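Putative DD-carboxypeptidase TP_0574 (PDB 1O75) has zinc-stimulated carboxypeptidase activity on synthetic depsipeptides, binds penicillin and may decrease peptidoglycan cross-linking as a membrane lipoprotein. Local coordinates at residues F63-Q68 / K279-S284. The protein carries 2 engineered substitutions. Residues are numbered along the deposited sequence; the frame is centred on the assembly and turned at random.
Sequences FRQQFQ and KHSADS
Gln-65, on helix 60-65, reaches across to His-280 and Ser-281 in the loop between strands 274-276 and 284-285. Its CG abuts the imidazole edge near the ring plane, 3.8 Å from His-280 CD2, and the amide plane is turned 71° from the ring. Beyond CG the chain runs extended (chi2 179°), which carries the amide on to Ser-281, whose CB lies 3.6 Å from Gln-65 OE1. The amide nitrogen is linked to the loop through a water that accepts from Gln-65 NE2 (3.0 Å) and also pairs with Ser-281 OG; another water donates to Gln-65 OE1, but its approach to His-280 O is doubtfully short. The imidazole is held from its far side, where His-280 ND1 and Ser-284 OG share a 2.8 Å hydrogen bond, and its ring meets those of Tyr-69 and Trp-286. Further back, Lys-279 N bonds to Asp-283 OD2 (2.8 Å), and the loop is tied outward by salt bridges from Lys-279 to Asp-46 and from Asp-283 to Arg-304. Such a small, buried, partly water-mediated contact joins the Tp47 domain a family region to the E-set-like domain C region at an interdomain interface.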
ATOM      1  N   PHE B  63       0.011 -14.554 -12.300  1.00 27.22           N
ATOM      2  CA  PHE B  63      -1.044 -15.161 -11.492  1.00 27.50           C
ATOM      3  C   PHE B  63      -2.352 -14.390 -11.638  1.00 27.70           C
ATOM      4  O   PHE B  63      -3.421 -14.967 -11.821  1.00 28.47           O
ATOM      5  CB  PHE B  63      -0.664 -15.165 -10.002  1.00 27.13           C
ATOM      6  CG  PHE B  63      -1.824 -15.481  -9.095  1.00 27.97           C
ATOM      7  CD1 PHE B  63      -2.274 -16.796  -8.948  1.00 29.82           C
ATOM      8  CD2 PHE B  63      -2.491 -14.464  -8.404  1.00 29.10           C
ATOM      9  CE1 PHE B  63      -3.378 -17.098  -8.121  1.00 30.82           C
ATOM     10  CE2 PHE B  63      -3.591 -14.750  -7.576  1.00 26.16           C
ATOM     11  CZ  PHE B  63      -4.038 -16.070  -7.430  1.00 29.85           C
ATOM     12  N   ARG B  64      -2.264 -13.073 -11.521  1.00 27.76           N
ATOM     13  CA  ARG B  64      -3.461 -12.219 -11.649  1.00 27.40           C
ATOM     14  C   ARG B  64      -4.133 -12.322 -13.008  1.00 26.38           C
ATOM     15  O   ARG B  64      -5.360 -12.342 -13.090  1.00 28.71           O
ATOM     16  CB  ARG B  64      -3.092 -10.759 -11.414  1.00 27.82           C
ATOM     17  CG  ARG B  64      -2.607 -10.467 -10.009  1.00 32.36           C
ATOM     18  CD  ARG B  64      -2.130  -9.020  -9.896  1.00 34.58           C
ATOM     19  NE  ARG B  64      -1.262  -8.917  -8.747  1.00 41.80           N
ATOM     20  CZ  ARG B  64       0.001  -8.523  -8.795  1.00 40.92           C
ATOM     21  NH1 ARG B  64       0.553  -8.179  -9.946  1.00 40.21           N
ATOM     22  NH2 ARG B  64       0.714  -8.498  -7.681  1.00 44.78           N
ATOM     23  N   GLN B  65      -3.350 -12.400 -14.078  1.00 25.55           N
ATOM     24  CA  GLN B  65      -3.950 -12.461 -15.415  1.00 28.58           C
ATOM     25  C   GLN B  65      -4.451 -13.814 -15.899  1.00 28.33           C
ATOM     26  O   GLN B  65      -5.235 -13.879 -16.839  1.00 27.80           O
ATOM     27  CB  GLN B  65      -2.968 -11.906 -16.441  1.00 31.94           C
ATOM     28  CG  GLN B  65      -2.627 -10.437 -16.217  1.00 33.93           C
ATOM     29  CD  GLN B  65      -1.645  -9.941 -17.242  1.00 39.46           C
ATOM     30  OE1 GLN B  65      -2.037  -9.481 -18.322  1.00 41.27           O
ATOM     31  NE2 GLN B  65      -0.356 -10.069 -16.936  1.00 36.64           N
ATOM     32  N   GLN B  66      -4.017 -14.896 -15.251  1.00 28.94           N
ATOM     33  CA  GLN B  66      -4.414 -16.240 -15.691  1.00 27.50           C
ATOM     34  C   GLN B  66      -5.901 -16.478 -15.598  1.00 26.64           C
ATOM     35  O   GLN B  66      -6.434 -17.396 -16.222  1.00 27.16           O
ATOM     36  CB  GLN B  66      -3.681 -17.326 -14.863  1.00 28.62           C
ATOM     37  CG  GLN B  66      -4.309 -17.586 -13.491  1.00 27.38           C
ATOM     38  CD  GLN B  66      -3.522 -18.641 -12.707  1.00 30.44           C
ATOM     39  OE1 GLN B  66      -2.870 -19.484 -13.295  1.00 28.42           O
ATOM     40  NE2 GLN B  66      -3.596 -18.587 -11.383  1.00 29.31           N
ATOM     41  N   PHE B  67      -6.588 -15.671 -14.805  1.00 25.45           N
ATOM     42  CA  PHE B  67      -8.015 -15.864 -14.664  1.00 26.01           C
ATOM     43  C   PHE B  67      -8.864 -15.379 -15.843  1.00 29.43           C
ATOM     44  O   PHE B  67      -9.701 -16.126 -16.357  1.00 28.10           O
ATOM     45  CB  PHE B  67      -8.474 -15.206 -13.367  1.00 27.01           C
ATOM     46  CG  PHE B  67      -7.857 -15.819 -12.146  1.00 28.42           C
ATOM     47  CD1 PHE B  67      -8.346 -17.025 -11.638  1.00 30.65           C
ATOM     48  CD2 PHE B  67      -6.753 -15.226 -11.533  1.00 28.09           C
ATOM     49  CE1 PHE B  67      -7.742 -17.636 -10.529  1.00 29.50           C
ATOM     50  CE2 PHE B  67      -6.133 -15.830 -10.419  1.00 31.05           C
ATOM     51  CZ  PHE B  67      -6.635 -17.036  -9.923  1.00 28.25           C
ATOM     52  N   GLN B  68      -8.649 -14.137 -16.270  1.00 29.47           N
ATOM     53  CA  GLN B  68      -9.435 -13.557 -17.360  1.00 28.58           C
ATOM     54  C   GLN B  68      -8.732 -13.494 -18.709  1.00 27.16           C
ATOM     55  O   GLN B  68      -9.387 -13.278 -19.736  1.00 29.31           O
ATOM     56  CB  GLN B  68      -9.869 -12.128 -16.981  1.00 28.73           C
ATOM     57  CG  GLN B  68     -11.028 -12.063 -16.008  1.00 29.73           C
ATOM     58  CD  GLN B  68     -12.347 -12.193 -16.710  1.00 32.12           C
ATOM     59  OE1 GLN B  68     -12.915 -13.373 -16.672  1.00 28.70           O
ATOM     60  NE2 GLN B  68     -12.846 -11.232 -17.315  1.00 34.08           N
ATOM     61  N   LYS B 279      -4.171  -2.661 -23.449  1.00 28.30           N
ATOM     62  CA  LYS B 279      -3.810  -4.057 -23.179  1.00 26.62           C
ATOM     63  C   LYS B 279      -3.492  -4.133 -21.692  1.00 25.60           C
ATOM     64  O   LYS B 279      -2.747  -3.309 -21.168  1.00 24.47           O
ATOM     65  CB  LYS B 279      -2.598  -4.449 -24.020  1.00 26.54           C
ATOM     66  CG  LYS B 279      -2.919  -4.407 -25.500  1.00 29.34           C
ATOM     67  CD  LYS B 279      -1.834  -5.042 -26.353  1.00 33.02           C
ATOM     68  CE  LYS B 279      -0.567  -4.223 -26.354  1.00 33.95           C
ATOM     69  NZ  LYS B 279       0.412  -4.756 -27.373  1.00 39.67           N
ATOM     70  N   HIS B 280      -4.051  -5.118 -21.005  1.00 25.67           N
ATOM     71  CA  HIS B 280      -3.806  -5.197 -19.570  1.00 28.78           C
ATOM     72  C   HIS B 280      -2.338  -5.465 -19.272  1.00 29.09           C
ATOM     73  O   HIS B 280      -1.634  -6.053 -20.081  1.00 33.05           O
ATOM     74  CB  HIS B 280      -4.678  -6.278 -18.934  1.00 26.82           C
ATOM     75  CG  HIS B 280      -4.740  -6.170 -17.449  1.00 29.16           C
ATOM     76  ND1 HIS B 280      -5.209  -5.038 -16.813  1.00 26.80           N
ATOM     77  CD2 HIS B 280      -4.362  -7.028 -16.471  1.00 26.40           C
ATOM     78  CE1 HIS B 280      -5.117  -5.205 -15.506  1.00 32.03           C
ATOM     79  NE2 HIS B 280      -4.605  -6.402 -15.271  1.00 30.19           N
ATOM     80  N   SER B 281      -1.892  -4.999 -18.114  1.00 31.09           N
ATOM     81  CA  SER B 281      -0.520  -5.145 -17.653  1.00 34.36           C
ATOM     82  C   SER B 281       0.348  -4.070 -18.287  1.00 34.57           C
ATOM     83  O   SER B 281       1.098  -3.397 -17.605  1.00 38.53           O
ATOM     84  CB  SER B 281       0.030  -6.529 -17.979  1.00 37.14           C
ATOM     85  OG  SER B 281       1.291  -6.650 -17.365  1.00 43.84           O
ATOM     86  N   ALA B 282       0.241  -3.886 -19.591  1.00 31.66           N
ATOM     87  CA  ALA B 282       1.023  -2.829 -20.216  1.00 30.28           C
ATOM     88  C   ALA B 282       0.378  -1.456 -19.949  1.00 29.08           C
ATOM     89  O   ALA B 282       1.075  -0.492 -19.639  1.00 28.57           O
ATOM     90  CB  ALA B 282       1.126  -3.074 -21.735  1.00 31.55           C
ATOM     91  N   ASP B 283      -0.953  -1.378 -20.035  1.00 26.62           N
ATOM     92  CA  ASP B 283      -1.661  -0.099 -19.877  1.00 26.18           C
ATOM     93  C   ASP B 283      -2.563   0.022 -18.668  1.00 25.93           C
ATOM     94  O   ASP B 283      -3.007   1.130 -18.322  1.00 25.61           O
ATOM     95  CB  ASP B 283      -2.514   0.175 -21.125  1.00 25.25           C
ATOM     96  CG  ASP B 283      -1.728   0.008 -22.406  1.00 24.70           C
ATOM     97  OD1 ASP B 283      -0.570   0.466 -22.453  1.00 24.74           O
ATOM     98  OD2 ASP B 283      -2.257  -0.586 -23.361  1.00 25.24           O
ATOM     99  N   SER B 284      -2.871  -1.112 -18.043  1.00 24.54           N
ATOM    100  CA  SER B 284      -3.733  -1.084 -16.867  1.00 26.08           C
ATOM    101  C   SER B 284      -3.279  -2.157 -15.894  1.00 26.92           C
ATOM    102  O   SER B 284      -2.674  -3.148 -16.294  1.00 26.56           O
ATOM    103  CB  SER B 284      -5.202  -1.322 -17.235  1.00 24.11           C
ATOM    104  OG  SER B 284      -5.402  -2.510 -17.994  1.00 26.04           O
TER
HETATM  105  O   HOH W   1       2.146  -9.042 -18.241  1.00 43.44           O
HETATM  106  O   HOH W   2      -2.100  -8.174 -21.148  1.00 55.03           O